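Local coordinates for surface glycan binding protein B (Bacteroides ovatus, PDB 6E57) that binds mixed-linkage beta-glucan, probably at the cell surface, and helps this gut bacterium use cereal glucans, at residues A[143-147]-A[212-218]; A[331-335]-A[405-409]. One frame throughout, in Å; residues are numbered along the deposited sequence.

Contact 1: A[143-147]-A[212-218]; sequences RIVSP and ADMVKVT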
loop_
_atom_site.group_PDB
_atom_site.type_symbol
_atom_site.label_atom_id
_atom_site.label_comp_id
_atom_site.label_asym_id
_atom_site.label_seq_id
_atom_site.Cartn_x
_atom_site.Cartn_y
_atom_site.Cartn_z
ATOM N N ARG A 143 -6.374 -4.946 -5.452
ATOM C CA ARG A 143 -7.442 -4.244 -6.173
ATOM C C ARG A 143 -6.977 -3.810 -7.573
ATOM O O ARG A 143 -7.778 -3.314 -8.354
ATOM C CB ARG A 143 -7.945 -3.046 -5.359
ATOM C CG ARG A 143 -9.289 -3.277 -4.681
ATOM C CD ARG A 143 -9.241 -4.243 -3.515
ATOM N NE ARG A 143 -10.526 -4.820 -3.129
ATOM C CZ ARG A 143 -11.654 -4.144 -2.916
ATOM N NH1 ARG A 143 -11.946 -3.069 -3.626
ATOM N NH2 ARG A 143 -12.509 -4.565 -2.002
ATOM N N ILE A 144 -5.689 -3.981 -7.886
ATOM C CA ILE A 144 -5.183 -3.793 -9.245
ATOM C C ILE A 144 -5.234 -5.154 -9.949
ATOM O O ILE A 144 -4.540 -6.089 -9.550
ATOM C CB ILE A 144 -3.771 -3.169 -9.228
ATOM C CG1 ILE A 144 -3.786 -1.776 -8.588
ATOM C CG2 ILE A 144 -3.168 -3.134 -10.626
ATOM C CD1 ILE A 144 -2.441 -1.310 -8.095
ATOM N N VAL A 145 -6.073 -5.248 -10.989
ATOM C CA VAL A 145 -6.440 -6.515 -11.618
ATOM C C VAL A 145 -6.249 -6.398 -13.133
ATOM O O VAL A 145 -6.115 -5.301 -13.666
ATOM C CB VAL A 145 -7.886 -6.914 -11.270
ATOM C CG1 VAL A 145 -8.095 -7.001 -9.767
ATOM C CG2 VAL A 145 -8.905 -5.975 -11.892
ATOM N N SER A 146 -6.259 -7.552 -13.805
ATOM C CA SER A 146 -5.981 -7.664 -15.230
ATOM C C SER A 146 -7.088 -8.474 -15.900
ATOM O O SER A 146 -7.509 -9.502 -15.372
ATOM C CB SER A 146 -4.624 -8.286 -15.449
ATOM O OG SER A 146 -4.381 -8.524 -16.827
ATOM N N PRO A 147 -7.592 -8.045 -17.081
ATOM C CA PRO A 147 -8.712 -8.728 -17.729
ATOM C C PRO A 147 -8.318 -10.122 -18.237
ATOM O O PRO A 147 -7.283 -10.272 -18.892
ATOM C CB PRO A 147 -9.090 -7.792 -18.888
ATOM C CG PRO A 147 -7.812 -7.045 -19.195
ATOM C CD PRO A 147 -7.109 -6.896 -17.861
ATOM N N ALA A 212 -18.077 -2.603 -2.078
ATOM C CA ALA A 212 -16.731 -3.146 -1.881
ATOM C C ALA A 212 -15.668 -2.259 -2.549
ATOM O O ALA A 212 -14.594 -2.744 -2.915
ATOM C CB ALA A 212 -16.689 -4.557 -2.413
ATOM N N ASP A 213 -15.969 -0.960 -2.689
ATOM C CA ASP A 213 -15.004 0.065 -3.106
ATOM C C ASP A 213 -14.477 -0.247 -4.517
ATOM O O ASP A 213 -15.145 -0.935 -5.286
ATOM C CB ASP A 213 -13.925 0.243 -2.031
ATOM C CG ASP A 213 -14.168 1.451 -1.143
ATOM O OD1 ASP A 213 -14.457 2.533 -1.694
ATOM O OD2 ASP A 213 -14.076 1.298 0.093
ATOM N N MET A 214 -13.294 0.291 -4.852
ATOM C CA MET A 214 -12.806 0.419 -6.230
ATOM C C MET A 214 -11.878 -0.743 -6.608
ATOM O O MET A 214 -11.169 -1.295 -5.766
ATOM C CB MET A 214 -12.031 1.729 -6.402
ATOM C CG MET A 214 -12.848 2.959 -6.079
ATOM S SD MET A 214 -14.381 3.036 -7.035
ATOM C CE MET A 214 -13.730 3.172 -8.700
ATOM N N VAL A 215 -11.898 -1.077 -7.904
ATOM C CA VAL A 215 -10.952 -1.972 -8.559
ATOM C C VAL A 215 -10.381 -1.224 -9.768
ATOM O O VAL A 215 -11.084 -0.437 -10.390
ATOM C CB VAL A 215 -11.633 -3.294 -8.968
ATOM C CG1 VAL A 215 -10.947 -3.965 -10.146
ATOM C CG2 VAL A 215 -11.734 -4.262 -7.797
ATOM N N LYS A 216 -9.105 -1.473 -10.084
ATOM C CA LYS A 216 -8.427 -0.854 -11.220
ATOM C C LYS A 216 -8.005 -1.945 -12.213
ATOM O O LYS A 216 -7.207 -2.820 -11.886
ATOM C CB LYS A 216 -7.223 -0.037 -10.742
ATOM C CG LYS A 216 -6.219 0.321 -11.831
ATOM C CD LYS A 216 -5.308 1.477 -11.481
ATOM C CE LYS A 216 -4.161 1.618 -12.456
ATOM N NZ LYS A 216 -3.748 3.031 -12.600
ATOM N N VAL A 217 -8.548 -1.857 -13.432
ATOM C CA VAL A 217 -8.295 -2.802 -14.514
ATOM C C VAL A 217 -7.235 -2.205 -15.447
ATOM O O VAL A 217 -7.426 -1.110 -15.976
ATOM C CB VAL A 217 -9.593 -3.116 -15.282
ATOM C CG1 VAL A 217 -9.377 -4.158 -16.370
ATOM C CG2 VAL A 217 -10.707 -3.546 -14.343
ATOM N N THR A 218 -6.136 -2.943 -15.650
ATOM C CA THR A 218 -5.043 -2.517 -16.530
ATOM C C THR A 218 -4.476 -3.720 -17.292
ATOM O O THR A 218 -4.415 -4.835 -16.762
ATOM C CB THR A 218 -3.931 -1.806 -15.745
ATOM O OG1 THR A 218 -2.907 -1.426 -16.664
ATOM C CG2 THR A 218 -3.333 -2.659 -14.649
#
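R143 is joined to strand 209-217 by its backbone and again by its side chain. CB begins the approach 3.7 Å from M214 O, and CG continues past that oxygen while meeting V215 CG2 at 4.1 Å, the two side chains crossing at about a right angle. A bend at chi2 (71°) then sends CD on towards the N-terminal end of the segment, where the guanidinium presents its edge to two carbonyls. NH1 serves both, donating to A212 O at 2.8 Å and to M214 O at 2.9 Å; the M214 oxygen lies in the guanidinium plane, yet NH1 sits well above that carbonyl's own plane. NH2 adds a second, end-on bond to A212 O and also has S136 OG as a partner. Shortened to an alanine, R143 would reach neither carbonyl, and A212 O and M214 O would probably lose these donors, with a gap opening beside V215.

Downstream, a parallel ladder takes over. K216 donates from N to R143 O (2.9 Å, 175°), V145 N to K216 O (2.8 Å), and T218 N to V145 O (3.1 Å). V145 shares a face with V215 and V217, its CG2 touching both, and Y187 and I189 add to this apolar side; I144 and K216 occupy the other face. Strand 144-145 is an outermost strand of a five-stranded sheet and pairs parallel with its last strand in sequence, a topology consistent with an immunoglobulin-like domain. Where main-chain pairing stops, the cationic guanidinium continues it by supplying donors to the strand's carbonyl oxygens.

Contact 2: A[331-335]-A[405-409]; sequences KTFGL and FLCVG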
loop_
_atom_site.group_PDB
_atom_site.type_symbol
_atom_site.label_atom_id
_atom_site.label_comp_id
_atom_site.label_asym_id
_atom_site.label_seq_id
_atom_site.Cartn_x
_atom_site.Cartn_y
_atom_site.Cartn_z
ATOM N N LYS A 331 28.092 -19.351 24.307
ATOM C CA LYS A 331 27.128 -18.714 25.196
ATOM C C LYS A 331 26.521 -17.504 24.480
ATOM O O LYS A 331 25.336 -17.200 24.651
ATOM C CB LYS A 331 27.739 -18.269 26.526
ATOM C CG LYS A 331 26.706 -17.731 27.509
ATOM C CD LYS A 331 27.250 -17.308 28.846
ATOM C CE LYS A 331 26.161 -16.816 29.774
ATOM N NZ LYS A 331 26.677 -16.561 31.140
ATOM N N THR A 332 27.366 -16.818 23.702
ATOM C CA THR A 332 26.980 -15.690 22.873
ATOM C C THR A 332 27.646 -15.823 21.501
ATOM O O THR A 332 28.454 -16.723 21.276
ATOM C CB THR A 332 27.406 -14.365 23.515
ATOM O OG1 THR A 332 28.835 -14.312 23.492
ATOM C CG2 THR A 332 26.904 -14.205 24.934
ATOM N N PHE A 333 27.296 -14.905 20.598
ATOM C CA PHE A 333 28.041 -14.683 19.374
ATOM C C PHE A 333 28.851 -13.391 19.528
ATOM O O PHE A 333 28.290 -12.305 19.450
ATOM C CB PHE A 333 27.097 -14.618 18.170
ATOM C CG PHE A 333 27.748 -14.160 16.889
ATOM C CD1 PHE A 333 28.399 -15.062 16.063
ATOM C CD2 PHE A 333 27.728 -12.826 16.517
ATOM C CE1 PHE A 333 29.009 -14.643 14.892
ATOM C CE2 PHE A 333 28.338 -12.407 15.345
ATOM C CZ PHE A 333 28.975 -13.317 14.533
ATOM N N GLY A 334 30.157 -13.533 19.800
ATOM C CA GLY A 334 31.138 -12.451 19.653
ATOM C C GLY A 334 31.602 -12.373 18.211
ATOM O O GLY A 334 30.799 -12.140 17.315
ATOM N N LEU A 335 32.901 -12.553 17.989
ATOM C CA LEU A 335 33.465 -12.986 16.691
ATOM C C LEU A 335 33.474 -11.874 15.630
ATOM O O LEU A 335 34.137 -12.032 14.611
ATOM C CB LEU A 335 32.726 -14.233 16.187
ATOM C CG LEU A 335 32.867 -15.482 17.063
ATOM C CD1 LEU A 335 32.290 -16.705 16.368
ATOM C CD2 LEU A 335 34.318 -15.736 17.440
ATOM N N PHE A 405 29.783 -5.776 20.039
ATOM C CA PHE A 405 28.503 -6.299 19.592
ATOM C C PHE A 405 28.367 -7.759 20.033
ATOM O O PHE A 405 29.334 -8.516 19.970
ATOM C CB PHE A 405 28.415 -6.160 18.071
ATOM C CG PHE A 405 27.229 -6.826 17.425
ATOM C CD1 PHE A 405 25.989 -6.207 17.408
ATOM C CD2 PHE A 405 27.363 -8.061 16.809
ATOM C CE1 PHE A 405 24.903 -6.817 16.798
ATOM C CE2 PHE A 405 26.274 -8.674 16.206
ATOM C CZ PHE A 405 25.047 -8.050 16.202
ATOM N N LEU A 406 27.161 -8.134 20.476
ATOM C CA LEU A 406 26.816 -9.524 20.775
ATOM C C LEU A 406 25.469 -9.869 20.127
ATOM O O LEU A 406 24.577 -9.031 20.046
ATOM C CB LEU A 406 26.724 -9.725 22.292
ATOM C CG LEU A 406 28.029 -9.667 23.085
ATOM C CD1 LEU A 406 27.754 -9.929 24.553
ATOM C CD2 LEU A 406 29.048 -10.662 22.569
ATOM N N CYS A 407 25.347 -11.119 19.671
ATOM C CA CYS A 407 24.057 -11.774 19.509
ATOM C C CYS A 407 23.872 -12.755 20.673
ATOM O O CYS A 407 24.712 -13.621 20.923
ATOM C CB CYS A 407 23.941 -12.485 18.168
ATOM S SG CYS A 407 23.752 -11.345 16.774
ATOM N N VAL A 408 22.755 -12.584 21.377
ATOM C CA VAL A 408 22.466 -13.229 22.634
ATOM C C VAL A 408 21.149 -13.998 22.465
ATOM O O VAL A 408 20.385 -13.705 21.548
ATOM C CB VAL A 408 22.417 -12.148 23.731
ATOM C CG1 VAL A 408 21.413 -12.445 24.831
ATOM C CG2 VAL A 408 23.797 -11.887 24.310
ATOM N N GLY A 409 20.907 -14.994 23.326
ATOM C CA GLY A 409 19.653 -15.754 23.310
ATOM C C GLY A 409 19.875 -17.247 23.493
ATOM O O GLY A 409 20.842 -17.663 24.143
HETATM O O HOH W 1 23.134 -15.831 24.895
#
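F333 N donates to C407 O over 2.9 Å, in the plane of that carbonyl, and C407 N returns a bond to a lone pair of F333 O at 3.2 Å. The two residues thus form a single antiparallel hydrogen-bonded bridge between a loop and strand 405-409. Further along, water 1 extends the link, donating a hydrogen bond to K331 O and accepting one from G409 N at 2.8 Å.

With CG anti to the backbone N (chi1 170°), the F333 side chain runs beside C407, and the two CB atoms meet at 3.8 Å. C407 SG lies oblique to the ring, 5.3 Å from its centroid, while CE2 of F333 approaches CE2 of F405 at 4.4 Å, edge against edge. T332 faces the strand differently: its CG2 lies alongside V408 CG2 (3.9 Å), the side chains pointing the same way, and OG1 lies near L406 CD2. T332, L406 and V408 all touch W372 of the glycan pocket, and so probably help to position it as a second shell. K331, fully extended, carries NZ to O2 of a bound glucose and to a salt bridge with D326, so it meets the sugar with its side chain while its carbonyl is held through water to G409.

Strand 405-409 is an outer strand of a three-stranded antiparallel sheet, bonded to strand 364-369 through L406 and V408; its F405 stacks on F341 of helix 338-343 and touches strand 349-356. In the loop, K331 and T332 meet pocket residues, whereas F333 packs on strands 317-321 and 412-419 and, edge-to-face, on W314.

Contacts 1 and 2 share no element: their centres lie 49 Å apart, and the first closes along the chain before the second opens. Contact 1, at 14 Å from the chain's centre, belongs to a middle domain; contact 2, at 36 Å, lies in the terminal sugar-binding part. Both are partly buried and attach a short piece of chain to a strand, but the pairing is parallel in 143-147/212-218 and antiparallel, with one bridge, in 331-335/405-409. The former buries more surface and adds a charged side chain to the backbone ladder. The latter relies on aromatic and apolar groups inside, a bridging water, and a lysine shared between the ligand and an aspartate.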